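Local atomic coordinates of D-aminopeptidase (Burkholderia sp. LK4, PDB entry 5TZB), a protein that probably removes N-terminal amino acids, including beta-amino acids, from peptides as an Ntn hydrolase of peptidase family S58. Residues Thr114-Val119 with Glu147-Leu152; Gly151-Ile156 with Arg362-Glu367; Thr65-Ile70 with Pro110-Asn115. All blocks are in the same frame, centred on the assembly; numbering follows the deposited sequence.

Interaction 1 (Thr114-Val119 with Glu147-Leu152); sequences TNTHSV and ETYDGL
Thr-116 and Glu-147 make the shortest polar contact here: the hydroxyl OG1 of Thr-116 donates to Glu-147 OE1 over 2.5 Å, reaching that oxygen from above the carboxylate plane. The glutamate curls to meet it, with CG between the backbone N and the carbonyl carbon (chi1 58°) and a second bend at chi2. Its other oxygen, OE2, bonds to the backbone N of Asp-94, so partners on both oxygens restrain rotation of the carboxylate.

Backbone bonds also cross the contact. Thr-148 N donates to Thr-114 O at 3.3 Å, and the same oxygen takes a C-H...O contact from Glu-147 CA at 3.1 Å. Farther on, Thr-116 N makes a weak bond to Thr-148 O.

The segments belong to a beta-alpha-beta unit in which the parallel strands 111-115 and 144-148 are connected through helix 119-129. A type I turn from Asn-115 to Ser-118 leads from the first strand into that helix. Asn-115 braces it as an Asx turn, its OD1 accepting from His-117 N at 3.0 Å, while its amide nitrogen has its main partner in Thr-65.

Van der Waals contacts complete the fit. The Asp-150 carboxylate straddles Asn-115 CB, each of OD1 and OD2 lying 3.4 Å from it; OD2 also has Thr-65 OG1 as a partner. Val-119 CG2 presses on Glu-147 CB at 3.6 Å, the two side chains nearly perpendicular. The Tyr-149 ring meets Thr-116 OG1 at its edge, and Gly-151 N lies over the centre of one face.

A second subunit borders the turn: its Trp-140 ring meets Tyr-149, its Arg-123 bonds to Thr-116 O, and its Cys-141 N bonds to His-117 NE2.

Interaction 2 (Gly151-Ile156 with Arg362-Glu367); sequences GLLNDI and RGARVE
Leu-152 O is gripped twice, by Arg-362 NH1 at 3.1 Å and by a water that donates to it at 2.7 Å. The same water donates to Arg-362 O at 3.0 Å, so the arginine reaches this one carbonyl both directly and through solvent. The direct bond is bent: the oxygen lies close to the guanidinium plane, but NH1 approaches from above the carbonyl plane, 59° out of it. Gly-151 O lies 3.0 Å from Arg-362 NH1.

The arginine chain bends about its CG-CD bond (chi3 67°) and lies along the loop backbone, with Arg-362 CD 3.5 Å from Leu-153 O. Asp-155 CA and Asn-154 O sit over one face of the guanidinium. Its NH2 forms a salt bridge with Asp-60, a second partner that helps to fix the orientation of the group. Asp-155 is the centre of an inverse gamma turn, and its OD2 is hydrogen-bonded to His-160 NE2.

Arg-362 and Gly-363, both with positive phi, form the two-residue turn of a beta-hairpin between strands 359-361 and 364-366; their backbone angles fit type I'. The hairpin packs against the loop that leads from strand 144-148 to helix 163-172.

Beside the polar grip, apolar branches close the contact. Leu-152 CG touches Ala-364 CB at 3.8 Å. Leu-153 CD2 reaches the same methyl more loosely, and its CD1 meets Val-366 CG1 at 3.8 Å. Ile-190 touches both leucines, while Val-359 of the partner hairpin strand touches Leu-153 and Val-366.

Interaction 3 (Thr65-Ile70 with Pro110-Asn115); sequences TGVTVI and PIAYTN
Strands 63-71 and 111-115 run antiparallel as neighbours in a mixed beta sheet, the axes of 65-70 and 111-115 approaching to 4.5 Å. Thr-68 with Tyr-113 and Ile-70 with Ile-111 are hydrogen-bonded pairs, each joined by two backbone bonds; Tyr-113 N to Thr-68 O measures 2.7 Å. Between them, Val-69 and Ala-112 form a non-hydrogen-bonded pair whose side chains meet on one face, CG1 to CB 4.1 Å.

Past Tyr-113, side chains take over the pairing. Thr-114 OG1, extended opposite its own N (chi1 -171°), donates to Gly-66 O at 2.8 Å, tilted from the carbonyl plane. Asn-115 ND2 donates to Thr-65 OG1 at 2.8 Å. The backbone N of Asn-115 is buried without a partner.

Thr-68, Ile-70, Ile-111 and Tyr-113 share the other face. Ile-70 CD1 approaches Tyr-113 OH obliquely at 4.0 Å, and that hydroxyl bonds to Leu-217 O and Thr-263 OG1. Thr-68 and Ile-70 touch Leu-217, Ile-70 and Ile-111 touch Thr-263, and Tyr-113 touches Val-261, so this face packs on strands 213-220 and 260-266 of a second sheet, consistent with the central sheet pair of the four-layer alpha-beta-beta-alpha fold of Ntn hydrolases.

Strand 111-115 is common to interactions 1 and 3, which pair it with strand 144-148 along one edge and strand 63-71 along the other; their centres are 10 Å apart. Across them, a hydrogen bond of 2.9 Å between Asp-150 OD2 and Thr-65 OG1 ties the loop after strand 144-148 back to the sheet. Interaction 2 continues along that loop from the shared Gly-151 and Leu-152, its centre 12 Å from interaction 1. Ile-156 returns to interaction 1, with CD1 3.4 Å from Tyr-149 CD1. Asn-154 ND2 approaches Thr-65 CB at 3.5 Å, so interactions 2 and 3 also touch, although their centres are 19 Å apart.

Interaction 1 (Thr114-Val119 with Glu147-Leu152)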
loop_
_atom_site.group_PDB
_atom_site.type_symbol
_atom_site.label_atom_id
_atom_site.label_comp_id
_atom_site.label_asym_id
_atom_site.label_seq_id
_atom_site.Cartn_x
_atom_site.Cartn_y
_atom_site.Cartn_z
ATOM N N THR C 114 -15.115 17.934 -8.769
ATOM C CA THR C 114 -15.560 19.274 -8.379
ATOM C C THR C 114 -14.440 19.994 -7.606
ATOM O O THR C 114 -13.294 19.589 -7.688
ATOM C CB THR C 114 -16.862 19.207 -7.553
ATOM O OG1 THR C 114 -17.392 20.525 -7.360
ATOM C CG2 THR C 114 -16.638 18.528 -6.218
ATOM N N ASN C 115 -14.752 21.066 -6.879
ATOM C CA ASN C 115 -13.739 21.743 -6.066
ATOM C C ASN C 115 -13.640 21.130 -4.666
ATOM O O ASN C 115 -14.537 20.396 -4.256
ATOM C CB ASN C 115 -14.034 23.237 -5.957
ATOM C CG ASN C 115 -15.272 23.523 -5.126
ATOM O OD1 ASN C 115 -15.227 23.480 -3.894
ATOM N ND2 ASN C 115 -16.377 23.837 -5.791
ATOM N N THR C 116 -12.566 21.454 -3.940
ATOM C CA THR C 116 -12.249 20.810 -2.660
ATOM C C THR C 116 -13.339 20.923 -1.591
ATOM O O THR C 116 -13.526 20.000 -0.798
ATOM C CB THR C 116 -10.936 21.369 -2.058
ATOM O OG1 THR C 116 -9.949 21.519 -3.095
ATOM C CG2 THR C 116 -10.414 20.425 -0.973
ATOM N N HIS C 117 -14.039 22.049 -1.547
ATOM C CA HIS C 117 -15.007 22.262 -0.485
ATOM C C HIS C 117 -16.431 21.841 -0.859
ATOM O O HIS C 117 -17.359 22.007 -0.076
ATOM C CB HIS C 117 -14.964 23.727 -0.046
ATOM C CG HIS C 117 -13.706 24.080 0.688
ATOM N ND1 HIS C 117 -13.418 25.355 1.126
ATOM C CD2 HIS C 117 -12.668 23.303 1.084
ATOM C CE1 HIS C 117 -12.248 25.355 1.741
ATOM N NE2 HIS C 117 -11.773 24.119 1.733
ATOM N N SER C 118 -16.590 21.258 -2.037
ATOM C CA SER C 118 -17.902 20.824 -2.491
ATOM C C SER C 118 -18.031 19.299 -2.619
ATOM O O SER C 118 -19.079 18.797 -3.041
ATOM C CB SER C 118 -18.221 21.483 -3.843
ATOM O OG SER C 118 -18.260 22.893 -3.733
ATOM N N VAL C 119 -16.977 18.567 -2.271
ATOM C CA VAL C 119 -16.966 17.110 -2.445
ATOM C C VAL C 119 -18.114 16.389 -1.729
ATOM O O VAL C 119 -18.770 15.525 -2.314
ATOM C CB VAL C 119 -15.626 16.511 -1.980
ATOM C CG1 VAL C 119 -15.703 14.948 -1.889
ATOM C CG2 VAL C 119 -14.504 16.958 -2.927
ATOM N N GLU C 147 -11.398 15.928 -6.566
ATOM C CA GLU C 147 -11.399 17.380 -6.544
ATOM C C GLU C 147 -10.051 18.008 -6.858
ATOM O O GLU C 147 -9.012 17.359 -6.736
ATOM C CB GLU C 147 -11.862 17.886 -5.171
ATOM C CG GLU C 147 -11.022 17.398 -3.988
ATOM C CD GLU C 147 -9.687 18.149 -3.820
ATOM O OE1 GLU C 147 -9.571 19.315 -4.268
ATOM O OE2 GLU C 147 -8.757 17.562 -3.226
ATOM N N THR C 148 -10.085 19.276 -7.256
ATOM C CA THR C 148 -8.907 20.138 -7.213
ATOM C C THR C 148 -9.345 21.506 -6.637
ATOM O O THR C 148 -10.542 21.780 -6.504
ATOM C CB THR C 148 -8.249 20.286 -8.604
ATOM O OG1 THR C 148 -9.211 20.794 -9.528
ATOM C CG2 THR C 148 -7.743 18.917 -9.118
ATOM N N TYR C 149 -8.384 22.356 -6.297
ATOM C CA TYR C 149 -8.650 23.576 -5.526
ATOM C C TYR C 149 -8.714 24.855 -6.387
ATOM O O TYR C 149 -7.691 25.311 -6.900
ATOM C CB TYR C 149 -7.571 23.694 -4.442
ATOM C CG TYR C 149 -7.585 24.960 -3.624
ATOM C CD1 TYR C 149 -8.440 25.110 -2.541
ATOM C CD2 TYR C 149 -6.705 26.002 -3.918
ATOM C CE1 TYR C 149 -8.441 26.290 -1.780
ATOM C CE2 TYR C 149 -6.695 27.174 -3.169
ATOM C CZ TYR C 149 -7.562 27.311 -2.099
ATOM O OH TYR C 149 -7.545 28.483 -1.365
ATOM N N ASP C 150 -9.908 25.436 -6.526
ATOM C CA ASP C 150 -10.083 26.664 -7.305
ATOM C C ASP C 150 -10.199 27.910 -6.420
ATOM O O ASP C 150 -10.901 28.848 -6.760
ATOM C CB ASP C 150 -11.324 26.577 -8.219
ATOM C CG ASP C 150 -12.611 26.180 -7.474
ATOM O OD1 ASP C 150 -12.697 26.331 -6.242
ATOM O OD2 ASP C 150 -13.569 25.739 -8.142
ATOM N N GLY C 151 -9.503 27.904 -5.287
ATOM C CA GLY C 151 -9.603 28.967 -4.297
ATOM C C GLY C 151 -9.212 30.364 -4.745
ATOM O O GLY C 151 -9.633 31.348 -4.144
ATOM N N LEU C 152 -8.422 30.463 -5.808
ATOM C CA LEU C 152 -7.974 31.768 -6.290
ATOM C C LEU C 152 -9.054 32.500 -7.088
ATOM O O LEU C 152 -9.365 33.664 -6.806
ATOM C CB LEU C 152 -6.709 31.614 -7.138
ATOM C CG LEU C 152 -5.934 32.914 -7.383
ATOM C CD1 LEU C 152 -5.392 33.511 -6.081
ATOM C CD2 LEU C 152 -4.802 32.655 -8.361
#

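Interaction 2 (Gly151-Ile156 with Arg362-Glu367)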
loop_
_atom_site.group_PDB
_atom_site.type_symbol
_atom_site.label_atom_id
_atom_site.label_comp_id
_atom_site.label_asym_id
_atom_site.label_seq_id
_atom_site.Cartn_x
_atom_site.Cartn_y
_atom_site.Cartn_z
ATOM N N GLY C 151 -9.503 27.904 -5.287
ATOM C CA GLY C 151 -9.603 28.967 -4.297
ATOM C C GLY C 151 -9.212 30.364 -4.745
ATOM O O GLY C 151 -9.633 31.348 -4.144
ATOM N N LEU C 152 -8.422 30.463 -5.808
ATOM C CA LEU C 152 -7.974 31.768 -6.290
ATOM C C LEU C 152 -9.054 32.500 -7.088
ATOM O O LEU C 152 -9.365 33.664 -6.806
ATOM C CB LEU C 152 -6.709 31.614 -7.138
ATOM C CG LEU C 152 -5.934 32.914 -7.383
ATOM C CD1 LEU C 152 -5.392 33.511 -6.081
ATOM C CD2 LEU C 152 -4.802 32.655 -8.361
ATOM N N LEU C 153 -9.629 31.813 -8.071
ATOM C CA LEU C 153 -10.632 32.398 -8.952
ATOM C C LEU C 153 -12.054 32.197 -8.458
ATOM O O LEU C 153 -12.953 32.923 -8.863
ATOM C CB LEU C 153 -10.493 31.826 -10.373
ATOM C CG LEU C 153 -9.185 32.123 -11.107
ATOM C CD1 LEU C 153 -9.114 31.378 -12.435
ATOM C CD2 LEU C 153 -9.084 33.635 -11.338
ATOM N N ASN C 154 -12.250 31.213 -7.583
ATOM C CA ASN C 154 -13.582 30.856 -7.091
ATOM C C ASN C 154 -13.725 31.132 -5.601
ATOM O O ASN C 154 -12.758 31.003 -4.844
ATOM C CB ASN C 154 -13.870 29.371 -7.356
ATOM C CG ASN C 154 -15.238 28.936 -6.857
ATOM O OD1 ASN C 154 -16.259 29.527 -7.217
ATOM N ND2 ASN C 154 -15.261 27.921 -5.995
ATOM N N ASP C 155 -14.935 31.489 -5.184
ATOM C CA ASP C 155 -15.267 31.640 -3.772
ATOM C C ASP C 155 -15.442 30.247 -3.164
ATOM O O ASP C 155 -16.559 29.776 -2.952
ATOM C CB ASP C 155 -16.538 32.486 -3.622
ATOM C CG ASP C 155 -16.975 32.654 -2.174
ATOM O OD1 ASP C 155 -16.120 32.572 -1.265
ATOM O OD2 ASP C 155 -18.182 32.882 -1.951
ATOM N N ILE C 156 -14.326 29.591 -2.874
ATOM C CA ILE C 156 -14.369 28.177 -2.538
ATOM C C ILE C 156 -14.956 27.942 -1.144
ATOM O O ILE C 156 -15.480 26.859 -0.866
ATOM C CB ILE C 156 -12.968 27.520 -2.642
ATOM C CG1 ILE C 156 -13.105 25.996 -2.751
ATOM C CG2 ILE C 156 -12.055 27.946 -1.473
ATOM C CD1 ILE C 156 -11.799 25.247 -3.007
ATOM N N ARG C 362 -12.116 37.761 -8.663
ATOM C CA ARG C 362 -11.728 37.973 -7.265
ATOM C C ARG C 362 -10.343 38.611 -7.176
ATOM O O ARG C 362 -9.555 38.294 -6.284
ATOM C CB ARG C 362 -11.774 36.643 -6.484
ATOM C CG ARG C 362 -13.120 35.944 -6.575
ATOM C CD ARG C 362 -13.200 34.646 -5.776
ATOM N NE ARG C 362 -13.123 34.837 -4.332
ATOM C CZ ARG C 362 -12.062 34.535 -3.591
ATOM N NH1 ARG C 362 -10.973 34.029 -4.156
ATOM N NH2 ARG C 362 -12.093 34.745 -2.281
ATOM N N GLY C 363 -10.036 39.490 -8.126
ATOM C CA GLY C 363 -8.785 40.226 -8.090
ATOM C C GLY C 363 -7.594 39.480 -8.655
ATOM O O GLY C 363 -6.456 39.938 -8.543
ATOM N N ALA C 364 -7.843 38.325 -9.257
ATOM C CA ALA C 364 -6.766 37.541 -9.841
ATOM C C ALA C 364 -7.007 37.374 -11.338
ATOM O O ALA C 364 -8.152 37.265 -11.791
ATOM C CB ALA C 364 -6.650 36.185 -9.149
ATOM N N ARG C 365 -5.926 37.383 -12.108
ATOM C CA ARG C 365 -6.025 37.211 -13.550
ATOM C C ARG C 365 -5.137 36.067 -14.007
ATOM O O ARG C 365 -3.969 35.972 -13.616
ATOM C CB ARG C 365 -5.642 38.503 -14.284
ATOM N N VAL C 366 -5.699 35.188 -14.823
ATOM C CA VAL C 366 -4.901 34.133 -15.410
ATOM C C VAL C 366 -5.126 34.188 -16.925
ATOM O O VAL C 366 -6.234 34.470 -17.398
ATOM C CB VAL C 366 -5.252 32.740 -14.820
ATOM C CG1 VAL C 366 -6.654 32.298 -15.228
ATOM C CG2 VAL C 366 -4.228 31.694 -15.237
ATOM N N GLU C 367 -4.056 33.974 -17.681
ATOM C CA GLU C 367 -4.140 33.977 -19.136
ATOM C C GLU C 367 -4.272 32.554 -19.646
ATOM O O GLU C 367 -3.697 31.627 -19.070
ATOM C CB GLU C 367 -2.904 34.624 -19.761
ATOM C CG GLU C 367 -2.827 36.125 -19.591
ATOM C CD GLU C 367 -1.650 36.737 -20.335
ATOM O OE1 GLU C 367 -1.331 36.261 -21.447
ATOM O OE2 GLU C 367 -1.061 37.713 -19.818
HETATM O O HOH W 1 -8.226 35.730 -5.409
#

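Interaction 3 (Thr65-Ile70 with Pro110-Asn115)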
loop_
_atom_site.group_PDB
_atom_site.type_symbol
_atom_site.label_atom_id
_atom_site.label_comp_id
_atom_site.label_asym_id
_atom_site.label_seq_id
_atom_site.Cartn_x
_atom_site.Cartn_y
_atom_site.Cartn_z
ATOM N N THR C 65 -16.728 27.791 -10.677
ATOM C CA THR C 65 -16.599 26.402 -10.281
ATOM C C THR C 65 -17.676 25.564 -10.954
ATOM O O THR C 65 -18.351 26.032 -11.866
ATOM C CB THR C 65 -16.695 26.245 -8.735
ATOM O OG1 THR C 65 -16.303 24.925 -8.354
ATOM C CG2 THR C 65 -18.105 26.526 -8.238
ATOM N N GLY C 66 -17.830 24.324 -10.508
ATOM C CA GLY C 66 -18.840 23.456 -11.072
ATOM C C GLY C 66 -18.568 21.996 -10.790
ATOM O O GLY C 66 -17.821 21.642 -9.876
ATOM N N VAL C 67 -19.183 21.137 -11.590
ATOM C CA VAL C 67 -19.022 19.721 -11.402
ATOM C C VAL C 67 -19.023 19.015 -12.762
ATOM O O VAL C 67 -19.774 19.383 -13.668
ATOM C CB VAL C 67 -20.127 19.164 -10.442
ATOM C CG1 VAL C 67 -21.493 19.637 -10.856
ATOM C CG2 VAL C 67 -20.083 17.650 -10.356
ATOM N N THR C 68 -18.139 18.028 -12.902
ATOM C CA THR C 68 -18.100 17.161 -14.074
ATOM C C THR C 68 -18.439 15.740 -13.669
ATOM O O THR C 68 -17.973 15.267 -12.630
ATOM C CB THR C 68 -16.719 17.174 -14.740
ATOM O OG1 THR C 68 -16.452 18.485 -15.242
ATOM C CG2 THR C 68 -16.664 16.177 -15.894
ATOM N N VAL C 69 -19.261 15.056 -14.466
ATOM C CA VAL C 69 -19.585 13.667 -14.168
ATOM C C VAL C 69 -19.153 12.752 -15.299
ATOM O O VAL C 69 -19.170 13.128 -16.479
ATOM C CB VAL C 69 -21.093 13.447 -13.896
ATOM C CG1 VAL C 69 -21.523 14.153 -12.627
ATOM C CG2 VAL C 69 -21.914 13.908 -15.061
ATOM N N ILE C 70 -18.705 11.567 -14.905
ATOM C CA ILE C 70 -18.388 10.504 -15.835
ATOM C C ILE C 70 -19.298 9.345 -15.515
ATOM O O ILE C 70 -19.293 8.851 -14.374
ATOM C CB ILE C 70 -16.929 10.028 -15.724
ATOM C CG1 ILE C 70 -15.945 11.195 -15.791
ATOM C CG2 ILE C 70 -16.614 8.986 -16.796
ATOM C CD1 ILE C 70 -14.535 10.786 -15.394
ATOM N N PRO C 110 -21.465 6.601 -10.725
ATOM C CA PRO C 110 -20.730 7.569 -11.540
ATOM C C PRO C 110 -19.512 8.104 -10.796
ATOM O O PRO C 110 -19.369 7.911 -9.582
ATOM C CB PRO C 110 -21.728 8.709 -11.756
ATOM C CG PRO C 110 -23.046 8.167 -11.388
ATOM C CD PRO C 110 -22.846 7.041 -10.435
ATOM N N ILE C 111 -18.660 8.776 -11.551
ATOM C CA ILE C 111 -17.522 9.517 -11.048
ATOM C C ILE C 111 -17.774 10.994 -11.239
ATOM O O ILE C 111 -18.246 11.403 -12.295
ATOM C CB ILE C 111 -16.231 9.151 -11.798
ATOM C CG1 ILE C 111 -15.936 7.663 -11.644
ATOM C CG2 ILE C 111 -15.047 9.994 -11.310
ATOM C CD1 ILE C 111 -14.950 7.146 -12.685
ATOM N N ALA C 112 -17.441 11.796 -10.235
ATOM C CA ALA C 112 -17.619 13.230 -10.349
ATOM C C ALA C 112 -16.342 13.978 -9.944
ATOM O O ALA C 112 -15.583 13.529 -9.080
ATOM C CB ALA C 112 -18.806 13.687 -9.529
ATOM N N TYR C 113 -16.079 15.075 -10.653
ATOM C CA TYR C 113 -15.030 16.028 -10.317
ATOM C C TYR C 113 -15.655 17.329 -9.825
ATOM O O TYR C 113 -16.603 17.809 -10.443
ATOM C CB TYR C 113 -14.167 16.364 -11.533
ATOM C CG TYR C 113 -13.364 15.259 -12.173
ATOM C CD1 TYR C 113 -13.199 14.024 -11.569
ATOM C CD2 TYR C 113 -12.747 15.477 -13.401
ATOM C CE1 TYR C 113 -12.442 13.026 -12.183
ATOM C CE2 TYR C 113 -11.994 14.499 -14.013
ATOM C CZ TYR C 113 -11.845 13.282 -13.407
ATOM O OH TYR C 113 -11.086 12.322 -14.036
ATOM N N THR C 114 -15.115 17.934 -8.769
ATOM C CA THR C 114 -15.560 19.274 -8.379
ATOM C C THR C 114 -14.440 19.994 -7.606
ATOM O O THR C 114 -13.294 19.589 -7.688
ATOM C CB THR C 114 -16.862 19.207 -7.553
ATOM O OG1 THR C 114 -17.392 20.525 -7.360
ATOM C CG2 THR C 114 -16.638 18.528 -6.218
ATOM N N ASN C 115 -14.752 21.066 -6.879
ATOM C CA ASN C 115 -13.739 21.743 -6.066
ATOM C C ASN C 115 -13.640 21.130 -4.666
ATOM O O ASN C 115 -14.537 20.396 -4.256
ATOM C CB ASN C 115 -14.034 23.237 -5.957
ATOM C CG ASN C 115 -15.272 23.523 -5.126
ATOM O OD1 ASN C 115 -15.227 23.480 -3.894
ATOM N ND2 ASN C 115 -16.377 23.837 -5.791
#